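NADH dehydrogenase (Methanothermobacter marburgensis, PDB 4R81) probably transfers electrons from NADH or NADPH to quinones by way of a bound flavin mononucleotide, as a two-subunit enzyme of flavodoxin-like fold. Local coordinates at residues H5-F10 with K101-R106; A11-K16 with P90-D95; R20-A25 with M190-A195. One frame throughout, in Å; residues are numbered along the deposited sequence.

Contact 1: H5-F10 with K101-R106; sequences HVYILF and KGWFDR
Leu-9 and Trp-103 mark the nearest approach of the two backbones, their CA atoms still 9.2 Å apart, so side chains alone bridge strand 5-10 and helix 98-107. The end of Leu-9 lies over one face of the indole. Its CG stands 4.0 Å from the centroid of the six-membered ring of Trp-103, 19° off the ring normal, a CH-pi contact. Leu-9 CD1 is displaced toward the nitrogen and reaches 3.5 Å from Trp-103 NE1, while Leu-9 CD2 lies 3.9 Å from Trp-103 CZ2, at the rim of the six-membered ring. With CG of Trp-103 anti to the backbone N (chi1 -173°), the indole projects off the helix toward the strand, and the two side chains cross at about a right angle. This is the layering of a flavodoxin-like fold, a five-stranded parallel sheet flanked by helices: Tyr-7 and Leu-9 turn toward helix 98-107, whereas Ile-8 between them packs on helix 18-32. Tyr-7 is the lighter partner, bringing the edge of its ring, at CE2, to 4.4 Å from Trp-103 CZ2. Its hydroxyl and Trp-103 NE1 both hydrogen-bond to OE1 of Glu-75 on helix 70-80, so one carboxylate oxygen serves two buried polar groups. A leucine here, lacking both the ring face and the N-H, would probably open a gap beside Leu-9 and leave OE1 of Glu-75 without one of its two partners. Helix 98-107 also meets the second subunit, where Lys-101, salt-bridged to Asp-105, hydrogen-bonds the carbonyls of Trp-92 and Cys-96 of that subunit.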
loop_
_atom_site.group_PDB
_atom_site.type_symbol
_atom_site.label_atom_id
_atom_site.label_comp_id
_atom_site.label_asym_id
_atom_site.label_seq_id
_atom_site.Cartn_x
_atom_site.Cartn_y
_atom_site.Cartn_z
ATOM N N HIS A 5 1.310 7.832 -26.336
ATOM C CA HIS A 5 0.032 7.530 -25.717
ATOM C C HIS A 5 0.243 7.112 -24.272
ATOM O O HIS A 5 1.088 6.262 -23.981
ATOM C CB HIS A 5 -0.714 6.436 -26.478
ATOM C CG HIS A 5 -2.025 6.079 -25.861
ATOM N ND1 HIS A 5 -3.144 6.875 -25.982
ATOM C CD2 HIS A 5 -2.395 5.025 -25.094
ATOM C CE1 HIS A 5 -4.148 6.323 -25.324
ATOM N NE2 HIS A 5 -3.720 5.200 -24.778
ATOM N N VAL A 6 -0.517 7.717 -23.364
ATOM C CA VAL A 6 -0.372 7.430 -21.943
ATOM C C VAL A 6 -1.602 6.729 -21.396
ATOM O O VAL A 6 -2.719 7.191 -21.616
ATOM C CB VAL A 6 -0.198 8.723 -21.135
ATOM C CG1 VAL A 6 0.245 8.401 -19.714
ATOM C CG2 VAL A 6 0.816 9.623 -21.811
ATOM N N TYR A 7 -1.403 5.626 -20.676
ATOM C CA TYR A 7 -2.497 5.050 -19.902
ATOM C C TYR A 7 -2.347 5.550 -18.470
ATOM O O TYR A 7 -1.327 5.307 -17.808
ATOM C CB TYR A 7 -2.549 3.511 -19.984
ATOM C CG TYR A 7 -3.700 2.897 -19.197
ATOM C CD1 TYR A 7 -5.001 3.384 -19.328
ATOM C CD2 TYR A 7 -3.485 1.831 -18.325
ATOM C CE1 TYR A 7 -6.058 2.833 -18.605
ATOM C CE2 TYR A 7 -4.529 1.270 -17.599
ATOM C CZ TYR A 7 -5.815 1.776 -17.742
ATOM O OH TYR A 7 -6.871 1.241 -17.031
ATOM N N ILE A 8 -3.370 6.271 -18.017
ATOM C CA ILE A 8 -3.338 6.978 -16.749
ATOM C C ILE A 8 -4.230 6.284 -15.737
ATOM O O ILE A 8 -5.458 6.231 -15.901
ATOM C CB ILE A 8 -3.832 8.429 -16.908
ATOM C CG1 ILE A 8 -3.027 9.175 -17.986
ATOM C CG2 ILE A 8 -3.758 9.151 -15.574
ATOM C CD1 ILE A 8 -3.629 10.521 -18.359
ATOM N N LEU A 9 -3.609 5.740 -14.695
ATOM C CA LEU A 9 -4.354 5.130 -13.600
ATOM C C LEU A 9 -4.678 6.219 -12.591
ATOM O O LEU A 9 -3.783 6.876 -12.056
ATOM C CB LEU A 9 -3.536 4.025 -12.922
ATOM C CG LEU A 9 -3.347 2.693 -13.661
ATOM C CD1 LEU A 9 -4.700 2.152 -14.116
ATOM C CD2 LEU A 9 -2.371 2.816 -14.850
ATOM N N PHE A 10 -5.962 6.406 -12.334
ATOM C CA PHE A 10 -6.421 7.438 -11.422
ATOM C C PHE A 10 -7.159 6.780 -10.265
ATOM O O PHE A 10 -8.102 6.011 -10.470
ATOM C CB PHE A 10 -7.335 8.418 -12.158
ATOM C CG PHE A 10 -7.913 9.481 -11.278
ATOM C CD1 PHE A 10 -7.162 10.587 -10.920
ATOM C CD2 PHE A 10 -9.204 9.375 -10.802
ATOM C CE1 PHE A 10 -7.698 11.576 -10.103
ATOM C CE2 PHE A 10 -9.739 10.349 -9.983
ATOM C CZ PHE A 10 -8.990 11.451 -9.635
ATOM N N LYS A 101 -3.296 0.012 -4.861
ATOM C CA LYS A 101 -2.426 -1.069 -4.400
ATOM C C LYS A 101 -2.935 -2.386 -4.958
ATOM O O LYS A 101 -2.147 -3.227 -5.402
ATOM C CB LYS A 101 -2.373 -1.140 -2.869
ATOM C CG LYS A 101 -1.538 -2.301 -2.310
ATOM C CD LYS A 101 -0.138 -2.341 -2.937
ATOM C CE LYS A 101 0.831 -3.205 -2.159
ATOM N NZ LYS A 101 0.377 -4.619 -2.069
ATOM N N GLY A 102 -4.257 -2.545 -4.962
ATOM C CA GLY A 102 -4.868 -3.770 -5.441
ATOM C C GLY A 102 -4.716 -3.932 -6.935
ATOM O O GLY A 102 -4.660 -5.057 -7.435
ATOM N N TRP A 103 -4.632 -2.808 -7.647
ATOM C CA TRP A 103 -4.350 -2.840 -9.071
ATOM C C TRP A 103 -2.975 -3.475 -9.302
ATOM O O TRP A 103 -2.838 -4.357 -10.144
ATOM C CB TRP A 103 -4.412 -1.429 -9.654
ATOM C CG TRP A 103 -4.311 -1.352 -11.148
ATOM C CD1 TRP A 103 -5.346 -1.366 -12.036
ATOM C CD2 TRP A 103 -3.111 -1.213 -11.932
ATOM N NE1 TRP A 103 -4.871 -1.250 -13.323
ATOM C CE2 TRP A 103 -3.504 -1.153 -13.287
ATOM C CE3 TRP A 103 -1.745 -1.123 -11.617
ATOM C CZ2 TRP A 103 -2.581 -1.021 -14.331
ATOM C CZ3 TRP A 103 -0.827 -0.994 -12.655
ATOM C CH2 TRP A 103 -1.253 -0.946 -13.993
ATOM N N PHE A 104 -1.961 -3.066 -8.540
ATOM C CA PHE A 104 -0.657 -3.709 -8.664
ATOM C C PHE A 104 -0.749 -5.202 -8.324
ATOM O O PHE A 104 -0.254 -6.046 -9.084
ATOM C CB PHE A 104 0.397 -3.018 -7.786
ATOM C CG PHE A 104 0.788 -1.645 -8.270
ATOM C CD1 PHE A 104 1.521 -1.490 -9.439
ATOM C CD2 PHE A 104 0.434 -0.514 -7.552
ATOM C CE1 PHE A 104 1.874 -0.226 -9.892
ATOM C CE2 PHE A 104 0.787 0.759 -8.000
ATOM C CZ PHE A 104 1.515 0.900 -9.165
ATOM N N ASP A 105 -1.395 -5.528 -7.203
ATOM C CA ASP A 105 -1.497 -6.922 -6.749
ATOM C C ASP A 105 -2.086 -7.818 -7.838
ATOM O O ASP A 105 -1.622 -8.939 -8.057
ATOM C CB ASP A 105 -2.388 -7.054 -5.503
ATOM C CG ASP A 105 -1.839 -6.330 -4.281
ATOM O OD1 ASP A 105 -0.643 -5.972 -4.259
ATOM O OD2 ASP A 105 -2.629 -6.130 -3.325
ATOM N N ARG A 106 -3.110 -7.303 -8.518
ATOM C CA ARG A 106 -3.883 -8.087 -9.477
ATOM C C ARG A 106 -3.408 -7.988 -10.926
ATOM O O ARG A 106 -3.602 -8.920 -11.715
ATOM C CB ARG A 106 -5.365 -7.696 -9.396
ATOM C CG ARG A 106 -6.007 -7.943 -8.030
ATOM C CD ARG A 106 -7.524 -7.811 -8.101
ATOM N NE ARG A 106 -8.073 -8.760 -9.065
ATOM C CZ ARG A 106 -8.829 -8.440 -10.113
ATOM N NH1 ARG A 106 -9.180 -7.182 -10.331
ATOM N NH2 ARG A 106 -9.247 -9.395 -10.936
#

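Contact 2: A11-K16 with P90-D95; sequences AHPSRK and PLWWSD. With FMN (flavin mononucleotide), chain E.
His-12 and Pro-13 pack against Pro-90 and Trp-92 in a loop-to-loop contact at the C-terminal ends of two adjacent parallel strands, 5-10 and 84-90, the end of the sheet where a flavodoxin-like fold holds its flavin. No hydrogen bond joins the two loops directly. Pro-90 fits between the first loop and the Trp-92 indole: its CD rests 3.2 Å from Ala-11 O, its CG lies 3.6 Å from His-12 CD2, and the same CG sits over one face of the indole, off toward the rim. Pro-13 meets the outer end of that indole, CD to Trp-92 CH2 at 3.7 Å.

What the loops share is the FMN. With CG of His-12 anti to the backbone N (chi1 -160°), NE2 is carried to the phosphate, donating to FMN O3P at 2.8 Å; ND1 accepts the N-H of Ser-14 at 3.0 Å. Both partners lie in the ring plane, which fixes the ring's rotation. At the other end of the cofactor, the dimethylbenzene side of the flavin covers the Trp-92 face opposite Pro-90, with Trp-92 CD1 3.4 Å from FMN C7. A type I' turn from Trp-92 to Asp-95 then presents backbone to the isoalloxazine: Trp-93 N donates to FMN N5 at 3.0 Å (160°), and Ser-94 N makes a weak bond to FMN O4. Tyr-56 of the second subunit meets the His-12 ring edge-to-face. The first loop leads into helix 18-32, whose Ser-19 touches both His-12 and Pro-90, while Leu-91 bonds through its backbone to Ser-135 on strand 129-135 and packs on helix 148-162.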
loop_
_atom_site.group_PDB
_atom_site.type_symbol
_atom_site.label_atom_id
_atom_site.label_comp_id
_atom_site.label_asym_id
_atom_site.label_seq_id
_atom_site.Cartn_x
_atom_site.Cartn_y
_atom_site.Cartn_z
ATOM N N ALA A 11 -6.730 7.093 -9.048
ATOM C CA ALA A 11 -7.270 6.458 -7.856
ATOM C C ALA A 11 -7.777 7.460 -6.822
ATOM O O ALA A 11 -6.996 7.957 -6.012
ATOM C CB ALA A 11 -6.202 5.554 -7.229
ATOM N N HIS A 12 -9.080 7.737 -6.832
ATOM C CA HIS A 12 -9.696 8.606 -5.825
ATOM C C HIS A 12 -11.210 8.403 -5.820
ATOM O O HIS A 12 -11.830 8.375 -6.881
ATOM C CB HIS A 12 -9.378 10.082 -6.086
ATOM C CG HIS A 12 -9.559 10.955 -4.884
ATOM N ND1 HIS A 12 -10.789 11.193 -4.308
ATOM C CD2 HIS A 12 -8.660 11.645 -4.140
ATOM C CE1 HIS A 12 -10.641 11.982 -3.262
ATOM N NE2 HIS A 12 -9.358 12.274 -3.138
ATOM N N PRO A 13 -11.810 8.268 -4.626
ATOM C CA PRO A 13 -13.257 8.014 -4.589
ATOM C C PRO A 13 -14.131 9.216 -4.948
ATOM O O PRO A 13 -15.281 9.038 -5.358
ATOM C CB PRO A 13 -13.514 7.606 -3.126
ATOM C CG PRO A 13 -12.386 8.234 -2.351
ATOM C CD PRO A 13 -11.190 8.184 -3.288
ATOM N N SER A 14 -13.604 10.425 -4.804
ATOM C CA SER A 14 -14.460 11.599 -4.849
ATOM C C SER A 14 -14.580 12.180 -6.245
ATOM O O SER A 14 -13.599 12.235 -6.987
ATOM C CB SER A 14 -13.962 12.662 -3.871
ATOM O OG SER A 14 -14.897 13.724 -3.771
ATOM N N ARG A 15 -15.794 12.599 -6.591
ATOM C CA ARG A 15 -16.066 13.274 -7.858
ATOM C C ARG A 15 -15.227 14.542 -7.971
ATOM O O ARG A 15 -14.744 14.893 -9.047
ATOM C CB ARG A 15 -17.556 13.607 -7.970
ATOM C CG ARG A 15 -17.860 14.754 -8.917
ATOM C CD ARG A 15 -19.354 14.942 -9.129
ATOM N NE ARG A 15 -19.906 13.944 -10.042
ATOM C CZ ARG A 15 -21.203 13.797 -10.290
ATOM N NH1 ARG A 15 -22.090 14.578 -9.686
ATOM N NH2 ARG A 15 -21.615 12.862 -11.136
ATOM N N LYS A 16 -15.051 15.219 -6.843
ATOM C CA LYS A 16 -14.235 16.422 -6.793
ATOM C C LYS A 16 -13.179 16.297 -5.698
ATOM O O LYS A 16 -13.490 16.009 -4.543
ATOM C CB LYS A 16 -15.113 17.657 -6.572
ATOM C CG LYS A 16 -16.072 17.935 -7.720
ATOM C CD LYS A 16 -16.805 19.253 -7.530
ATOM C CE LYS A 16 -18.021 19.100 -6.629
ATOM N NZ LYS A 16 -19.140 18.391 -7.318
ATOM N N PRO A 90 -3.871 10.365 -4.191
ATOM C CA PRO A 90 -3.468 10.990 -2.930
ATOM C C PRO A 90 -2.652 10.040 -2.056
ATOM O O PRO A 90 -2.887 8.821 -2.052
ATOM C CB PRO A 90 -4.807 11.271 -2.250
ATOM C CG PRO A 90 -5.687 10.152 -2.717
ATOM C CD PRO A 90 -5.265 9.883 -4.149
ATOM N N LEU A 91 -1.714 10.600 -1.305
ATOM C CA LEU A 91 -0.906 9.834 -0.369
ATOM C C LEU A 91 -1.742 9.501 0.850
ATOM O O LEU A 91 -2.164 10.404 1.565
ATOM C CB LEU A 91 0.305 10.656 0.064
ATOM C CG LEU A 91 1.356 9.845 0.817
ATOM C CD1 LEU A 91 1.780 8.677 -0.060
ATOM C CD2 LEU A 91 2.552 10.701 1.215
ATOM N N TRP A 92 -1.974 8.211 1.081
ATOM C CA TRP A 92 -2.727 7.738 2.243
ATOM C C TRP A 92 -1.872 6.761 3.040
ATOM O O TRP A 92 -1.536 5.681 2.548
ATOM C CB TRP A 92 -4.026 7.030 1.830
ATOM C CG TRP A 92 -5.102 7.924 1.289
ATOM C CD1 TRP A 92 -5.096 9.289 1.240
ATOM C CD2 TRP A 92 -6.339 7.504 0.699
ATOM N NE1 TRP A 92 -6.258 9.744 0.657
ATOM C CE2 TRP A 92 -7.036 8.669 0.317
ATOM C CE3 TRP A 92 -6.927 6.254 0.466
ATOM C CZ2 TRP A 92 -8.296 8.621 -0.292
ATOM C CZ3 TRP A 92 -8.177 6.205 -0.143
ATOM C CH2 TRP A 92 -8.844 7.386 -0.523
ATOM N N TRP A 93 -1.530 7.126 4.270
ATOM C CA TRP A 93 -0.672 6.284 5.108
ATOM C C TRP A 93 0.600 5.870 4.367
ATOM O O TRP A 93 1.044 4.718 4.403
ATOM C CB TRP A 93 -1.473 5.117 5.744
ATOM C CG TRP A 93 -2.588 5.723 6.555
ATOM C CD1 TRP A 93 -3.907 5.799 6.218
ATOM C CD2 TRP A 93 -2.447 6.452 7.783
ATOM N NE1 TRP A 93 -4.605 6.502 7.182
ATOM C CE2 TRP A 93 -3.730 6.910 8.152
ATOM C CE3 TRP A 93 -1.363 6.734 8.620
ATOM C CZ2 TRP A 93 -3.957 7.648 9.323
ATOM C CZ3 TRP A 93 -1.588 7.462 9.782
ATOM C CH2 TRP A 93 -2.877 7.902 10.128
ATOM N N SER A 94 1.168 6.866 3.691
ATOM C CA SER A 94 2.478 6.772 3.066
ATOM C C SER A 94 2.584 5.783 1.911
ATOM O O SER A 94 3.680 5.370 1.555
ATOM C CB SER A 94 3.558 6.518 4.123
ATOM O OG SER A 94 3.597 7.598 5.044
ATOM N N ASP A 95 1.450 5.425 1.311
ATOM C CA ASP A 95 1.458 4.647 0.074
ATOM C C ASP A 95 0.171 4.975 -0.682
ATOM O O ASP A 95 -0.620 5.808 -0.238
ATOM C CB ASP A 95 1.609 3.148 0.387
ATOM C CG ASP A 95 1.947 2.293 -0.843
ATOM O OD1 ASP A 95 2.192 2.826 -1.946
ATOM O OD2 ASP A 95 1.975 1.053 -0.696
HETATM N N1 FMN E . -0.823 13.086 3.774
HETATM C C2 FMN E . 0.509 12.784 3.975
HETATM O O2 FMN E . 1.365 13.631 3.755
HETATM N N3 FMN E . 0.887 11.531 4.416
HETATM C C4 FMN E . -0.067 10.567 4.662
HETATM O O4 FMN E . 0.292 9.457 5.045
HETATM C C4A FMN E . -1.416 10.858 4.468
HETATM N N5 FMN E . -2.393 9.916 4.721
HETATM C C5A FMN E . -3.722 10.219 4.505
HETATM C C6 FMN E . -4.702 9.255 4.747
HETATM C C7 FMN E . -6.047 9.551 4.542
HETATM C C7M FMN E . -7.099 8.509 4.783
HETATM C C8 FMN E . -6.418 10.818 4.091
HETATM C C8M FMN E . -7.867 11.154 3.871
HETATM C C9 FMN E . -5.434 11.778 3.862
HETATM C C9A FMN E . -4.086 11.486 4.062
HETATM N N10 FMN E . -3.106 12.436 3.829
HETATM C C10 FMN E . -1.781 12.125 4.022
HETATM C "C1'" FMN E . -3.461 13.795 3.319
HETATM C "C2'" FMN E . -3.760 13.593 1.826
HETATM O "O2'" FMN E . -2.608 13.231 1.090
HETATM C "C3'" FMN E . -4.468 14.806 1.245
HETATM O "O3'" FMN E . -5.779 14.803 1.786
HETATM C "C4'" FMN E . -4.541 14.720 -0.274
HETATM O "O4'" FMN E . -3.266 14.843 -0.867
HETATM C "C5'" FMN E . -5.452 15.789 -0.855
HETATM O "O5'" FMN E . -5.678 15.432 -2.199
HETATM P P FMN E . -7.157 14.993 -2.639
HETATM O O1P FMN E . -8.051 16.212 -2.502
HETATM O O2P FMN E . -7.141 14.527 -4.073
HETATM O O3P FMN E . -7.638 13.912 -1.701
#

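Contact 3: R20-A25 with M190-A195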
loop_
_atom_site.group_PDB
_atom_site.type_symbol
_atom_site.label_atom_id
_atom_site.label_comp_id
_atom_site.label_asym_id
_atom_site.label_seq_id
_atom_site.Cartn_x
_atom_site.Cartn_y
_atom_site.Cartn_z
ATOM N N ARG A 20 -8.287 15.087 -8.775
ATOM C CA ARG A 20 -9.025 15.265 -10.021
ATOM C C ARG A 20 -8.515 16.474 -10.812
ATOM O O ARG A 20 -8.402 16.418 -12.035
ATOM C CB ARG A 20 -10.528 15.396 -9.742
ATOM C CG ARG A 20 -11.377 15.513 -10.990
ATOM C CD ARG A 20 -11.689 14.149 -11.558
ATOM N NE ARG A 20 -12.337 13.286 -10.572
ATOM C CZ ARG A 20 -12.657 12.015 -10.794
ATOM N NH1 ARG A 20 -12.389 11.470 -11.972
ATOM N NH2 ARG A 20 -13.238 11.288 -9.843
ATOM N N GLU A 21 -8.192 17.558 -10.113
ATOM C CA GLU A 21 -7.624 18.730 -10.766
ATOM C C GLU A 21 -6.222 18.430 -11.279
ATOM O O GLU A 21 -5.808 18.958 -12.316
ATOM C CB GLU A 21 -7.599 19.919 -9.806
ATOM C CG GLU A 21 -8.965 20.271 -9.231
ATOM C CD GLU A 21 -8.911 21.486 -8.335
ATOM O OE1 GLU A 21 -8.646 22.586 -8.853
ATOM O OE2 GLU A 21 -9.126 21.340 -7.114
ATOM N N VAL A 22 -5.495 17.587 -10.547
ATOM C CA VAL A 22 -4.172 17.149 -10.973
ATOM C C VAL A 22 -4.278 16.369 -12.280
ATOM O O VAL A 22 -3.481 16.583 -13.197
ATOM C CB VAL A 22 -3.487 16.309 -9.881
ATOM C CG1 VAL A 22 -2.238 15.603 -10.432
ATOM C CG2 VAL A 22 -3.125 17.205 -8.709
ATOM N N LEU A 23 -5.276 15.490 -12.369
ATOM C CA LEU A 23 -5.534 14.765 -13.610
ATOM C C LEU A 23 -5.818 15.739 -14.751
ATOM O O LEU A 23 -5.280 15.600 -15.849
ATOM C CB LEU A 23 -6.711 13.800 -13.440
ATOM C CG LEU A 23 -7.201 13.045 -14.680
ATOM C CD1 LEU A 23 -6.105 12.141 -15.226
ATOM C CD2 LEU A 23 -8.455 12.240 -14.357
ATOM N N GLU A 24 -6.660 16.733 -14.485
ATOM C CA GLU A 24 -7.008 17.718 -15.500
ATOM C C GLU A 24 -5.782 18.495 -15.955
ATOM O O GLU A 24 -5.606 18.745 -17.151
ATOM C CB GLU A 24 -8.067 18.687 -14.972
ATOM C CG GLU A 24 -8.473 19.753 -15.971
ATOM C CD GLU A 24 -9.235 19.193 -17.167
ATOM O OE1 GLU A 24 -9.870 18.114 -17.038
ATOM O OE2 GLU A 24 -9.198 19.842 -18.243
ATOM N N ALA A 25 -4.925 18.865 -15.007
ATOM C CA ALA A 25 -3.731 19.645 -15.341
ATOM C C ALA A 25 -2.755 18.807 -16.172
ATOM O O ALA A 25 -2.222 19.264 -17.186
ATOM C CB ALA A 25 -3.064 20.180 -14.079
ATOM N N MET A 190 0.631 23.599 -11.623
ATOM C CA MET A 190 1.625 24.003 -12.609
ATOM C C MET A 190 2.604 22.852 -12.849
ATOM O O MET A 190 2.979 22.571 -13.991
ATOM C CB MET A 190 2.377 25.262 -12.150
ATOM C CG MET A 190 3.164 25.959 -13.256
ATOM S SD MET A 190 4.308 27.230 -12.664
ATOM C CE MET A 190 3.255 28.124 -11.523
ATOM N N ARG A 191 3.016 22.195 -11.766
ATOM C CA ARG A 191 3.931 21.062 -11.860
ATOM C C ARG A 191 3.292 19.892 -12.610
ATOM O O ARG A 191 3.933 19.256 -13.455
ATOM C CB ARG A 191 4.401 20.634 -10.463
ATOM C CG ARG A 191 5.261 21.704 -9.774
ATOM C CD ARG A 191 5.598 21.349 -8.344
ATOM N NE ARG A 191 6.362 20.112 -8.268
ATOM C CZ ARG A 191 6.417 19.336 -7.196
ATOM N NH1 ARG A 191 5.738 19.665 -6.106
ATOM N NH2 ARG A 191 7.135 18.222 -7.220
ATOM N N ALA A 192 2.027 19.624 -12.309
ATOM C CA ALA A 192 1.316 18.536 -12.966
ATOM C C ALA A 192 1.210 18.783 -14.473
ATOM O O ALA A 192 1.442 17.884 -15.286
ATOM C CB ALA A 192 -0.055 18.360 -12.353
ATOM N N ARG A 193 0.870 20.012 -14.843
ATOM C CA ARG A 193 0.749 20.373 -16.250
ATOM C C ARG A 193 2.104 20.224 -16.939
ATOM O O ARG A 193 2.193 19.673 -18.040
ATOM C CB ARG A 193 0.207 21.799 -16.385
ATOM C CG ARG A 193 -0.253 22.185 -17.784
ATOM C CD ARG A 193 -1.199 23.389 -17.723
ATOM N NE ARG A 193 -1.097 24.093 -16.443
ATOM C CZ ARG A 193 -2.072 24.173 -15.537
ATOM N NH1 ARG A 193 -1.869 24.829 -14.401
ATOM N NH2 ARG A 193 -3.250 23.610 -15.766
ATOM N N ARG A 194 3.155 20.683 -16.266
ATOM C CA ARG A 194 4.509 20.611 -16.802
ATOM C C ARG A 194 4.921 19.161 -17.043
ATOM O O ARG A 194 5.588 18.854 -18.027
ATOM C CB ARG A 194 5.489 21.299 -15.850
ATOM C CG ARG A 194 6.918 21.392 -16.367
ATOM C CD ARG A 194 7.860 21.981 -15.313
ATOM N NE ARG A 194 7.459 23.337 -14.949
ATOM C CZ ARG A 194 7.379 23.794 -13.702
ATOM N NH1 ARG A 194 7.682 23.008 -12.673
ATOM N NH2 ARG A 194 6.996 25.046 -13.489
ATOM N N ALA A 195 4.509 18.270 -16.148
ATOM C CA ALA A 195 4.872 16.865 -16.261
ATOM C C ALA A 195 4.265 16.231 -17.505
ATOM O O ALA A 195 4.864 15.340 -18.113
ATOM C CB ALA A 195 4.461 16.106 -15.021
#
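Arg-193 lies along Ala-25 where helices 18-32 and 185-197 pack side by side on one face of the parallel sheet of this flavodoxin-like fold. The axes of segments 20-25 and 190-195 come within 8.2 Å at a signed crossing angle of -40°, a closeness that alanines at the interface permit. From Arg-193 CB the chain passes the end of the opposing peptide, CB and then CG each 3.6 Å from Ala-25 O. Beyond CG the chain bends at chi3 (17°, nearly eclipsed), folding the guanidinium back across the helix junction rather than straight outward. Its NH2 comes to rest 3.8 Å from Ala-25 CB, and the same nitrogen forms a salt bridge with Glu-28, about one turn farther along helix 18-32. The charged tip thus lies obliquely beside the Ala-25 methyl while keeping an ionic partner. Deeper in, Ala-192 CB touches Ala-25 CB at 3.9 Å and Val-22 CG1 at 4.0 Å. Val-22 and Ala-192 both reach down to Leu-133 of strand 129-135, so sheet and helices share one apolar layer. Backbone touches backbone as well: Arg-193 CA makes a CA-H...O contact of 3.3 Å with Ala-25 O.

How the contacts relate
Strand 5-10 of contact 1 runs directly into loop 11-16 of contact 2, and on the second side the order reverses, 90-95 of contact 2 preceding helix 98-107 of contact 1; the two centres are about 14 Å apart. The centre of contact 3 is about 18 Å from that of contact 1 and about 15 Å from that of contact 2, but it touches both. Phe-10 CE2 packs 3.5 Å from Arg-20 CZ. Ser-14 O is 3.0 Å from Arg-20 NH2, a probable hydrogen bond. Contact 2 binds FMN itself; the nearest atoms of a bound FMN are about 7 Å from the Val-22 side chain and about 12 Å from that of Trp-103, although Asp-105, on the same segment, lines an FMN pocket.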